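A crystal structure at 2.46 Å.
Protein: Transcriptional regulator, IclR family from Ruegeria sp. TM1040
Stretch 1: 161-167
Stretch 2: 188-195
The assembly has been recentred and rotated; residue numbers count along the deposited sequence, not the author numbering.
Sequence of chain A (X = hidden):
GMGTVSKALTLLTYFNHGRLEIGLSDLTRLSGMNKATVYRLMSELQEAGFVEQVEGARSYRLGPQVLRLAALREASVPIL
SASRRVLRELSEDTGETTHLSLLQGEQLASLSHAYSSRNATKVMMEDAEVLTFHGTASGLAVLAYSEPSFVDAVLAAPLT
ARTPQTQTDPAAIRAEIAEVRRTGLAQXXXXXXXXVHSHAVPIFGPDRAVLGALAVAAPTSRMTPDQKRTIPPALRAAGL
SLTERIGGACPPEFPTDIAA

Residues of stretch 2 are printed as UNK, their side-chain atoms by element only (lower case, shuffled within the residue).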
# COMPACT_ATOMS: atom_id res chain seq x y z
N ALA A 161 -34.92 -10.93 3.98
CA ALA A 161 -34.87 -12.31 4.45
C ALA A 161 -34.72 -13.23 3.23
O ALA A 161 -35.69 -13.49 2.52
CB ALA A 161 -36.11 -12.66 5.26
N ARG A 162 -33.47 -13.64 2.95
CA ARG A 162 -33.12 -14.50 1.83
C ARG A 162 -33.70 -15.90 2.04
O ARG A 162 -34.18 -16.52 1.08
CB ARG A 162 -31.59 -14.56 1.67
CG ARG A 162 -31.12 -14.89 0.28
CD ARG A 162 -29.63 -14.69 0.20
NE ARG A 162 -28.99 -15.72 -0.63
CZ ARG A 162 -28.52 -15.51 -1.85
NH1 ARG A 162 -28.59 -14.30 -2.39
NH2 ARG A 162 -27.96 -16.50 -2.53
N THR A 163 -33.66 -16.38 3.29
CA THR A 163 -34.17 -17.67 3.74
C THR A 163 -35.12 -17.43 4.94
O THR A 163 -35.05 -16.35 5.54
CB THR A 163 -33.00 -18.64 4.11
OG1 THR A 163 -32.49 -18.30 5.40
CG2 THR A 163 -31.88 -18.68 3.06
N PRO A 164 -35.95 -18.42 5.38
CA PRO A 164 -36.79 -18.18 6.57
C PRO A 164 -35.98 -18.07 7.88
O PRO A 164 -36.53 -17.69 8.91
CB PRO A 164 -37.72 -19.41 6.61
CG PRO A 164 -37.57 -20.07 5.28
CD PRO A 164 -36.18 -19.77 4.83
N GLN A 165 -34.67 -18.41 7.85
CA GLN A 165 -33.76 -18.39 9.01
C GLN A 165 -32.99 -17.07 9.12
O GLN A 165 -32.34 -16.86 10.15
CB GLN A 165 -32.75 -19.57 8.95
CG GLN A 165 -33.31 -20.98 9.09
CD GLN A 165 -34.45 -21.33 8.16
OE1 GLN A 165 -34.27 -21.49 6.95
NE2 GLN A 165 -35.65 -21.40 8.71
N THR A 166 -33.03 -16.18 8.09
CA THR A 166 -32.31 -14.90 8.07
C THR A 166 -32.78 -13.98 9.19
O THR A 166 -33.99 -13.78 9.37
CB THR A 166 -32.46 -14.16 6.72
OG1 THR A 166 -32.36 -15.06 5.62
CG2 THR A 166 -31.45 -13.03 6.55
N GLN A 167 -31.81 -13.36 9.88
CA GLN A 167 -32.10 -12.42 10.96
C GLN A 167 -32.57 -11.07 10.39
O GLN A 167 -31.81 -10.41 9.68
CB GLN A 167 -30.90 -12.25 11.90
CG GLN A 167 -31.15 -12.75 13.32
CD GLN A 167 -32.39 -12.16 13.97
OE1 GLN A 167 -32.80 -11.03 13.69
NE2 GLN A 167 -33.02 -12.92 14.86
N UNK A 188 -22.93 -18.32 11.46
CA UNK A 188 -24.26 -18.13 10.85
C UNK A 188 -24.76 -19.43 10.27
O UNK A 188 -24.06 -20.08 9.49
o UNK A 188 -25.50 -16.87 9.16
c UNK A 188 -24.23 -17.04 9.78
N UNK A 189 -25.98 -19.82 10.66
CA UNK A 189 -26.62 -21.05 10.21
C UNK A 189 -27.83 -20.70 9.35
O UNK A 189 -28.81 -20.15 9.84
c UNK A 189 -25.76 -22.20 12.33
c UNK A 189 -26.10 -22.54 13.78
c UNK A 189 -26.98 -21.99 11.39
c UNK A 189 -27.50 -23.33 10.87
N UNK A 190 -27.69 -20.99 8.06
CA UNK A 190 -28.71 -20.82 7.03
C UNK A 190 -29.39 -19.48 6.87
O UNK A 190 -30.58 -19.45 6.54
N UNK A 191 -28.64 -18.38 7.04
CA UNK A 191 -29.14 -17.01 6.87
C UNK A 191 -29.04 -16.51 5.44
O UNK A 191 -29.78 -15.60 5.05
N UNK A 192 -28.10 -17.08 4.65
CA UNK A 192 -27.86 -16.76 3.24
C UNK A 192 -28.36 -17.91 2.35
O UNK A 192 -29.03 -17.69 1.34
c UNK A 192 -26.25 -14.54 1.41
c UNK A 192 -25.99 -15.89 1.68
c UNK A 192 -24.95 -16.07 -0.51
c UNK A 192 -25.24 -14.74 -0.77
c UNK A 192 -25.88 -13.97 0.19
c UNK A 192 -26.37 -16.50 3.01
c UNK A 192 -25.33 -16.65 0.71
N UNK A 193 -28.02 -19.14 2.76
CA UNK A 193 -28.41 -20.37 2.09
C UNK A 193 -28.85 -21.35 3.15
O UNK A 193 -28.13 -21.54 4.15
o UNK A 193 -27.17 -19.50 -2.18
c UNK A 193 -27.57 -20.19 -1.22
o UNK A 193 -28.55 -20.96 -1.29
c UNK A 193 -27.24 -20.95 1.26
c UNK A 193 -26.79 -20.09 0.08
N UNK A 194 -30.04 -21.97 2.96
CA UNK A 194 -30.55 -22.95 3.92
C UNK A 194 -29.63 -24.19 3.98
O UNK A 194 -29.09 -24.63 2.95
c UNK A 194 -31.97 -23.37 3.56
N UNK A 195 -29.43 -24.72 5.21
CA UNK A 195 -28.62 -25.91 5.54
C UNK A 195 -27.10 -25.69 5.30
O UNK A 195 -26.34 -26.65 5.08
o UNK A 195 -31.01 -28.11 7.26
c UNK A 195 -31.26 -27.29 6.35
c UNK A 195 -29.13 -27.19 4.83
c UNK A 195 -30.62 -27.49 4.98
o UNK A 195 -32.04 -26.31 6.50
O HOH W 1 -31.53 -23.50 6.84

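Position 188 carries one carbon followed by one oxygen and makes no contact with stretch 1; a lone hydroxyl on CB makes it S188, whose oxygen is hydrogen-bonded elsewhere in the structure. Position 189 has four carbons, forked at the first, with one arm two carbons long. That is isoleucine, I189; the end of its side chain leads away from stretch 1, and its backbone O lies 4.1 Å from Q165 CB.

Position 190 has no side-chain atoms, so it is G190. Its phi of 53° by itself favours glycine, and an ideal CB would point toward stretch 1, 4.0 Å from Q165 CG. Its carbonyl does the work: T163 OG1 donates to G190 O at 2.5 Å, a short hydrogen bond. Position 191 is also bare, hence G191. Here phi is an ordinary -87°, but an ideal CB would be crowded by S188 OG at 3.3 Å. The backbone comes close to stretch 1, with G191 CA 4.0 Å from T166 CA, and T166 OG1 lies 2.7 Å from G191 O.

Position 192 shows one carbon and then a ring of six carbons, with no oxygen. CA-to-CB points away, yet the ring comes back to lie flat against the guanidinium of R162, planes at 2° and centres 3.7 Å apart, a cation-pi stack. This is phenylalanine, F192. R162 NE also donates to F192 O at 2.8 Å, so one arginine reads both the ring and the backbone of this residue.

Position 193 has three carbons, the third bearing two oxygens, one of which sits at the edge of the R162 guanidinium, near its plane. This is glutamate, E193, and R162 NH2 to E193 OE2 at 3.1 Å forms a salt bridge. Position 194 has a single carbon, A194; its backbone N is 3.8 Å from T163 CG2. Position 195 again has three carbons ending in two oxygens, E195. A water accepts from E195 N and donates to E195 OE2, both at 2.9 Å, and reaches Q165 OE1 weakly at 3.4 Å.

The contact joins two devices. A type I turn from T163 to T166, closed by T166 N to T163 O at 3.3 Å, presents threonine hydroxyls to the carbonyls of two glycines. T163 N donates to T166 OG1 at 3.0 Å, tying that hydroxyl into the turn. Beside it, R162 uses its flat group twice, face to the aromatic ring and edge to the carboxylate, while NE holds the backbone.

Stretch 2, residues 188-195: SIGGFEAE
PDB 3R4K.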